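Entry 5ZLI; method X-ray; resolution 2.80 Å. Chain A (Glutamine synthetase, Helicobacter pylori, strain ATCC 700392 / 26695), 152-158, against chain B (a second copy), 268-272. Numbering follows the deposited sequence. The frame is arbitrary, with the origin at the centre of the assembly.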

# COMPACT_ATOMS: atom_id res chain seq x y z
N ASP A 152 1.75 10.94 27.62
CA ASP A 152 2.39 11.06 28.92
C ASP A 152 3.09 9.74 29.19
O ASP A 152 2.43 8.72 29.39
CB ASP A 152 1.33 11.37 29.98
CG ASP A 152 1.90 11.73 31.34
OD1 ASP A 152 3.13 11.59 31.55
OD2 ASP A 152 1.10 12.16 32.20
N ALA A 153 4.42 9.75 29.15
CA ALA A 153 5.16 8.51 29.28
C ALA A 153 6.61 8.78 29.64
O ALA A 153 7.12 9.90 29.49
CB ALA A 153 5.07 7.68 28.00
N SER A 154 7.26 7.72 30.11
CA SER A 154 8.68 7.69 30.45
C SER A 154 9.55 8.37 29.39
O SER A 154 10.43 9.18 29.69
CB SER A 154 9.09 6.23 30.63
OG SER A 154 10.36 6.09 31.23
N ASN A 155 9.32 8.05 28.13
CA ASN A 155 10.22 8.48 27.09
C ASN A 155 9.63 9.56 26.21
O ASN A 155 10.32 10.04 25.31
CB ASN A 155 10.59 7.29 26.20
CG ASN A 155 9.38 6.77 25.42
OD1 ASN A 155 8.32 6.50 25.99
ND2 ASN A 155 9.55 6.63 24.10
N SER A 156 8.40 9.99 26.47
CA SER A 156 7.78 10.90 25.52
C SER A 156 6.66 11.67 26.19
O SER A 156 5.76 11.05 26.76
CB SER A 156 7.23 10.15 24.30
OG SER A 156 6.73 11.09 23.37
N GLN A 157 6.73 13.00 26.09
CA GLN A 157 5.62 13.89 26.37
C GLN A 157 5.15 14.54 25.07
O GLN A 157 5.98 15.05 24.30
CB GLN A 157 6.06 14.98 27.37
CG GLN A 157 6.55 14.48 28.72
CD GLN A 157 5.46 13.79 29.52
OE1 GLN A 157 4.32 14.23 29.57
NE2 GLN A 157 5.83 12.69 30.15
N TYR A 158 3.83 14.65 24.87
CA TYR A 158 3.35 15.04 23.54
C TYR A 158 1.97 15.66 23.60
O TYR A 158 1.11 15.17 24.33
CB TYR A 158 3.29 13.85 22.60
CG TYR A 158 2.49 14.04 21.31
CD1 TYR A 158 2.97 14.88 20.31
CD2 TYR A 158 1.33 13.32 21.05
CE1 TYR A 158 2.31 15.06 19.12
CE2 TYR A 158 0.65 13.48 19.85
CZ TYR A 158 1.15 14.37 18.89
OH TYR A 158 0.54 14.60 17.67
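Chain B, residues 268-272: KPLYG

A short, irregular segment of chain B docks on the turn between two strand segments of chain A, in a small contact centred on Ser154(A) and held mainly by backbone atoms. The two stretches come from copies of one protein and bury 228 Å² between them, both sides summed. Chain B forms no regular helix or strand here: Leu270(B) (phi/psi -115/123) and Tyr271(B) (-68/139) are extended, after Pro269(B) at -81/-26, and the backbone turns at Gly272(B), whose phi of 78° by itself favours glycine. In chain A, Ser154(A) (-44/-47) and Asn155(A) (-108/0) make the turn, which Ser156(A) N closes with a hydrogen bond to Ala153(A) O (3.3 Å). Chain B runs roughly crosswise to the backbone on both sides of this turn, with no parallel or antiparallel strand pairing.

The nearest CA atoms across the contact, 4.4 Å apart, are those of Ser154(A) and Tyr271(B), and this pair carries both hydrogen bonds. Tyr271(B) N donates to Ser154(A) O at 2.9 Å, a weak bond because the angle at the hydrogen is only 129°. In the other direction, Ser154(A) OG donates to Tyr271(B) O at 3.1 Å; the serine, with chi1 in t, thus engages the tyrosine backbone through both its carbonyl and its hydroxyl. Two CA-H...O contacts supplement them: Leu270(B) CA lies 3.0 Å from Ser154(A) O, and Ser154(A) CA lies 3.4 Å from Tyr271(B) O. Each of the two carbonyl oxygens faces both a hydrogen-bond donor and a CA-H group.

Side-chain packing is lighter. Leu270(B), in the mt rotamer, sets its CD2 methyl against Asn155(A), 3.8 Å from CA and 4.0 Å from CB, so the asparagine offers carbon to the leucine while its ND2 is hydrogen-bonded elsewhere in the structure. Tyr271(B) contributes CB, 4.2 Å from Ala153(A) O and 4.5 Å from Gln157(A) NE2; from there its side chain, chi1 in t, leads its end away from the chain A stretch. Gln157(A) reaches this spot by folding back, with chi1 and chi2 both in m, and its NE2 donates to Asp152(A) OD1 (3.2 Å, 158° at the hydrogen). That bond links the residues that flank the turn, near Tyr271(B) CB. The contact fades beyond these residues: Ser156(A) and Tyr158(A) lose no surface to the chain B stretch, nor does Lys268(B) to that of chain A.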

# COMPACT_ATOMS: atom_id res chain seq x y z
N LYS B 268 17.48 15.03 33.05
CA LYS B 268 16.32 14.14 33.17
C LYS B 268 15.57 13.97 31.84
O LYS B 268 14.56 14.64 31.59
CB LYS B 268 15.38 14.66 34.27
CG LYS B 268 14.25 13.74 34.69
CD LYS B 268 14.75 12.68 35.65
CE LYS B 268 13.66 12.22 36.57
NZ LYS B 268 14.19 11.11 37.35
N PRO B 269 16.03 13.05 30.97
CA PRO B 269 15.28 12.78 29.72
C PRO B 269 14.09 11.86 29.87
O PRO B 269 13.15 11.93 29.08
CB PRO B 269 16.32 12.13 28.81
CG PRO B 269 17.28 11.48 29.75
CD PRO B 269 17.36 12.40 30.96
N LEU B 270 14.09 10.98 30.86
CA LEU B 270 13.03 10.01 31.02
C LEU B 270 12.31 10.32 32.32
O LEU B 270 12.93 10.34 33.38
CB LEU B 270 13.57 8.58 31.07
CG LEU B 270 14.45 8.13 29.92
CD1 LEU B 270 15.04 6.76 30.23
CD2 LEU B 270 13.64 8.07 28.67
N TYR B 271 11.00 10.53 32.22
CA TYR B 271 10.20 10.61 33.43
C TYR B 271 10.16 9.24 34.10
O TYR B 271 10.11 8.20 33.44
CB TYR B 271 8.79 11.11 33.12
CG TYR B 271 7.98 11.32 34.37
CD1 TYR B 271 8.33 12.30 35.29
CD2 TYR B 271 6.87 10.53 34.65
CE1 TYR B 271 7.59 12.50 36.45
CE2 TYR B 271 6.13 10.71 35.82
CZ TYR B 271 6.50 11.71 36.71
OH TYR B 271 5.76 11.90 37.87
N GLY B 272 10.26 9.23 35.41
CA GLY B 272 10.14 7.98 36.12
C GLY B 272 11.36 7.09 36.10
O GLY B 272 11.27 5.94 36.55